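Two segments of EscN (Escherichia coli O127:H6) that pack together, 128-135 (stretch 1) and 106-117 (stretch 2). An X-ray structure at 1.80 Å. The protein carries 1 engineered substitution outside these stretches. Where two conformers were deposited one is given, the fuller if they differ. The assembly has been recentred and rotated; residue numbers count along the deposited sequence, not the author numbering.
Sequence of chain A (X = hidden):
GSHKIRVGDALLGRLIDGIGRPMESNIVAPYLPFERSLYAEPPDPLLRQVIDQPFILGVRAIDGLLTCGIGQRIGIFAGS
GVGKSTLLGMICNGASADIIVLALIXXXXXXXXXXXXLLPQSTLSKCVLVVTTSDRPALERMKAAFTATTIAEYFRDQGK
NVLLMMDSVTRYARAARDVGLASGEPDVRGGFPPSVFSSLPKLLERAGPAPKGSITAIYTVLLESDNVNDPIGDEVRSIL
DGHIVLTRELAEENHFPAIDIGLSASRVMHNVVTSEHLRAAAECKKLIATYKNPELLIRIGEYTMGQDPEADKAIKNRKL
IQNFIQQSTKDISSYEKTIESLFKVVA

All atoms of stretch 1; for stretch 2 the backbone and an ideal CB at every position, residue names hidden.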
# COMPACT_ATOMS: atom_id res chain seq x y z
N VAL A 128 -1.96 1.65 15.25
CA VAL A 128 -0.73 1.43 16.00
C VAL A 128 0.42 1.92 15.11
O VAL A 128 0.54 1.51 13.95
CB VAL A 128 -0.52 -0.05 16.36
CG1 VAL A 128 0.72 -0.20 17.25
CG2 VAL A 128 -1.74 -0.60 17.08
N LEU A 129 1.24 2.81 15.65
CA LEU A 129 2.26 3.48 14.85
C LEU A 129 3.65 2.98 15.23
O LEU A 129 4.21 3.42 16.24
CB LEU A 129 2.18 4.99 15.07
CG LEU A 129 0.80 5.60 14.83
CD1 LEU A 129 0.74 7.03 15.38
CD2 LEU A 129 0.48 5.59 13.36
N VAL A 130 4.18 2.03 14.46
CA VAL A 130 5.53 1.53 14.69
C VAL A 130 6.49 2.41 13.91
O VAL A 130 6.48 2.44 12.68
CB VAL A 130 5.68 0.06 14.25
CG1 VAL A 130 7.13 -0.41 14.49
CG2 VAL A 130 4.66 -0.83 14.97
N VAL A 131 7.30 3.18 14.63
CA VAL A 131 8.15 4.17 13.98
C VAL A 131 9.61 3.96 14.32
O VAL A 131 9.99 3.92 15.50
CB VAL A 131 7.75 5.60 14.38
CG1 VAL A 131 8.70 6.63 13.75
CG2 VAL A 131 6.29 5.86 14.02
N THR A 132 10.44 3.81 13.29
CA THR A 132 11.89 3.72 13.47
C THR A 132 12.59 4.58 12.44
O THR A 132 12.67 4.21 11.26
CB THR A 132 12.41 2.27 13.38
OG1 THR A 132 12.00 1.67 12.15
CG2 THR A 132 11.87 1.45 14.54
N THR A 133 13.08 5.73 12.87
CA THR A 133 13.70 6.68 11.96
C THR A 133 15.11 6.27 11.56
O THR A 133 15.68 5.31 12.09
CB THR A 133 13.71 8.08 12.56
OG1 THR A 133 14.36 8.02 13.83
CG2 THR A 133 12.28 8.56 12.76
N SER A 134 15.67 7.02 10.61
CA SER A 134 16.95 6.68 10.00
C SER A 134 18.09 6.62 11.02
O SER A 134 19.06 5.89 10.82
CB SER A 134 17.30 7.67 8.88
OG SER A 134 17.33 8.99 9.38
N ASP A 135 17.97 7.37 12.11
CA ASP A 135 19.04 7.45 13.10
C ASP A 135 19.12 6.20 13.98
O ASP A 135 20.14 5.96 14.64
CB ASP A 135 18.87 8.68 13.99
CG ASP A 135 17.45 8.82 14.52
OD1 ASP A 135 16.53 9.01 13.70
OD2 ASP A 135 17.24 8.75 15.75
N UNK A 106 12.82 4.08 8.47
CA UNK A 106 14.03 4.56 7.80
C UNK A 106 14.05 5.98 7.29
O UNK A 106 15.03 6.40 6.66
CB UNK A 106 14.32 3.64 6.61
N UNK A 107 12.98 6.73 7.53
CA UNK A 107 12.96 8.15 7.12
C UNK A 107 13.37 9.05 8.28
O UNK A 107 13.51 8.59 9.41
CB UNK A 107 11.57 8.55 6.62
N UNK A 108 13.57 10.33 8.00
CA UNK A 108 13.88 11.29 9.06
C UNK A 108 12.62 11.69 9.81
O UNK A 108 11.51 11.57 9.29
CB UNK A 108 14.56 12.53 8.48
N UNK A 109 12.78 12.19 11.04
CA UNK A 109 11.65 12.63 11.84
C UNK A 109 10.74 13.60 11.11
O UNK A 109 9.51 13.57 11.26
CB UNK A 109 12.15 13.28 13.13
N UNK A 110 11.34 14.46 10.30
CA UNK A 110 10.59 15.43 9.53
C UNK A 110 9.53 14.76 8.64
O UNK A 110 8.38 15.18 8.63
CB UNK A 110 11.55 16.26 8.68
N UNK A 111 9.94 13.72 7.92
CA UNK A 111 9.03 13.01 7.03
C UNK A 111 7.98 12.24 7.81
O UNK A 111 6.86 12.07 7.35
CB UNK A 111 9.81 12.06 6.12
N UNK A 112 8.35 11.74 8.98
CA UNK A 112 7.40 11.03 9.82
C UNK A 112 6.30 11.99 10.27
O UNK A 112 5.11 11.70 10.17
CB UNK A 112 8.10 10.40 11.03
N UNK A 113 6.71 13.16 10.76
CA UNK A 113 5.72 14.11 11.24
C UNK A 113 4.81 14.62 10.12
O UNK A 113 3.62 14.83 10.33
CB UNK A 113 6.42 15.29 11.92
N UNK A 114 5.36 14.75 8.91
CA UNK A 114 4.56 15.17 7.76
C UNK A 114 3.49 14.14 7.39
O UNK A 114 2.37 14.49 6.99
CB UNK A 114 5.47 15.42 6.56
N UNK A 115 3.83 12.86 7.53
CA UNK A 115 2.84 11.81 7.34
C UNK A 115 1.81 11.78 8.45
O UNK A 115 0.61 11.68 8.19
CB UNK A 115 3.53 10.45 7.24
N UNK A 116 2.27 11.83 9.70
CA UNK A 116 1.36 11.76 10.84
C UNK A 116 0.34 12.90 10.82
O UNK A 116 -0.81 12.74 11.22
CB UNK A 116 2.15 11.79 12.15
N UNK A 117 0.78 14.05 10.33
CA UNK A 117 -0.12 15.20 10.23
C UNK A 117 -1.34 14.94 9.33
O UNK A 117 -2.37 15.58 9.49
CB UNK A 117 0.66 16.41 9.70

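Position 106 lies where the two backbones come closest, its CA 4.2 Å from CA of Ser 134. Its phi of 88° is positive, a region that favours glycine, although asparagine or aspartate sometimes accept it. The CA-to-CB direction leads away from stretch 1, so no pocket there selects a side chain; the backbone angle is the stronger clue. The residue is Gly 106. Its N donates to O of Thr 132 at 2.8 Å, almost perfectly straight at 176°, and its O lies 3.4 Å from CB of Ser 134.

At position 107 CB again points away, and stretch 1 has nothing within 5.5 Å of it, so many residues would do. What matters is the backbone carbonyl, an acceptor that any residue carries. The deposited residue is Glu 107: its O receives N of Ser 134 at 2.9 Å and lies 3.2 Å from CA of Thr 133. With the bond at 106, this ties the end of the strand and the loop after it to the approach to the helix. A water adds to the junction, accepting from N of Glu 107 at 2.9 Å and donating weakly to O of Thr 132 at 3.5 Å.

Position 108 immediately precedes the helix, an N-cap site where serine, threonine, aspartate or asparagine are common. CB points away, yet passes 4.6 Å from OG of Ser 134, and a long chain could lie against that hydroxyl. Arg 108 does so, with CG 3.8 Å from OG of Ser 134.

At position 109, in the first turn, CB would point sideways, 4.7 Å from CG2 of Thr 133. There is room for it, so alanine or serine would also suit. Gly 109 leaves the space open, and its N sits 4.0 Å from CG2 of Thr 133.

Positions 110 and 111 are out of reach of stretch 1, and many helix-compatible residues would fit. Arg 110 and Glu 111 pair with each other, NH2 to OE2 at 2.9 Å. OE1 of Glu 111 lies 3.0 Å from NH2 of Arg 108, a salt bridge of charges only.

Position 112 points toward stretch 1, its CB 4.7 Å from CG1 of Val 131 and 4.9 Å from CG2 of Thr 133. Such methyls call for a compact apolar group: valine, isoleucine, perhaps leucine or alanine. Val 112, chi1 t, sets CG1 3.9 Å from CG1 of Val 131 and CG2 3.9 Å from CG2 of Thr 133.

Positions 113 and 114 are again out of reach, and polar residues are acceptable: Asn 113 and Glu 114.

Position 115 points toward the strand but from a distance; a large apolar chain is plausible. Phe 115 still does not touch stretch 1: its CE2 is 5.6 Å from CD2 of Leu 129.

Position 116 points toward Leu 129 across a CA separation of 9.2 Å, a gap for leucine, isoleucine or methionine. Leu 116 bridges it, CD2 meeting CD1 of Leu 129 at 4.1 Å.

Position 117, out of reach, is undemanding; it is Ala 117.

Stretch 2 106-117: GERGREVNEFLA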
# COMPACT_ATOMS: atom_id res chain seq x y z
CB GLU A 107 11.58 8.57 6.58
CG GLU A 107 10.98 7.65 5.51
CD GLU A 107 11.60 7.79 4.14
OE1 GLU A 107 12.22 8.85 3.86
OE2 GLU A 107 11.47 6.83 3.34
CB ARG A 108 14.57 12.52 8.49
CG ARG A 108 15.99 12.27 8.04
CD ARG A 108 16.59 13.51 7.41
NE ARG A 108 15.82 13.98 6.27
CZ ARG A 108 15.09 15.10 6.26
NH1 ARG A 108 15.03 15.86 7.35
NH2 ARG A 108 14.42 15.45 5.17
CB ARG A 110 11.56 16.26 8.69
CG ARG A 110 10.89 17.18 7.72
CD ARG A 110 11.90 18.10 7.07
NE ARG A 110 11.24 19.10 6.24
CZ ARG A 110 10.86 18.90 4.99
NH1 ARG A 110 10.26 19.87 4.32
NH2 ARG A 110 11.07 17.72 4.41
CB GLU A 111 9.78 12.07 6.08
CG GLU A 111 10.32 12.75 4.84
CD GLU A 111 11.46 13.69 5.15
OE1 GLU A 111 12.53 13.20 5.56
OE2 GLU A 111 11.30 14.92 4.98
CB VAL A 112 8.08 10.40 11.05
CG1 VAL A 112 7.06 9.73 11.94
CG2 VAL A 112 9.15 9.40 10.60
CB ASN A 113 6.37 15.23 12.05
CG ASN A 113 6.94 14.71 13.36
OD1 ASN A 113 7.94 15.23 13.87
ND2 ASN A 113 6.32 13.67 13.90
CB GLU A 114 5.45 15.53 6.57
CG GLU A 114 6.18 16.86 6.80
CD GLU A 114 7.16 17.23 5.69
OE1 GLU A 114 7.27 16.47 4.70
OE2 GLU A 114 7.83 18.27 5.83
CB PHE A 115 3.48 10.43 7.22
CG PHE A 115 2.47 9.32 7.13
CD1 PHE A 115 1.67 9.17 6.00
CD2 PHE A 115 2.29 8.45 8.20
CE1 PHE A 115 0.72 8.15 5.94
CE2 PHE A 115 1.36 7.44 8.15
CZ PHE A 115 0.57 7.29 7.02
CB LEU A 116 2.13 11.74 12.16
CG LEU A 116 3.02 10.50 12.40
CD1 LEU A 116 3.61 10.59 13.79
CD2 LEU A 116 2.24 9.19 12.20
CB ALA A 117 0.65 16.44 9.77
O HOH W 1 10.72 6.34 9.31
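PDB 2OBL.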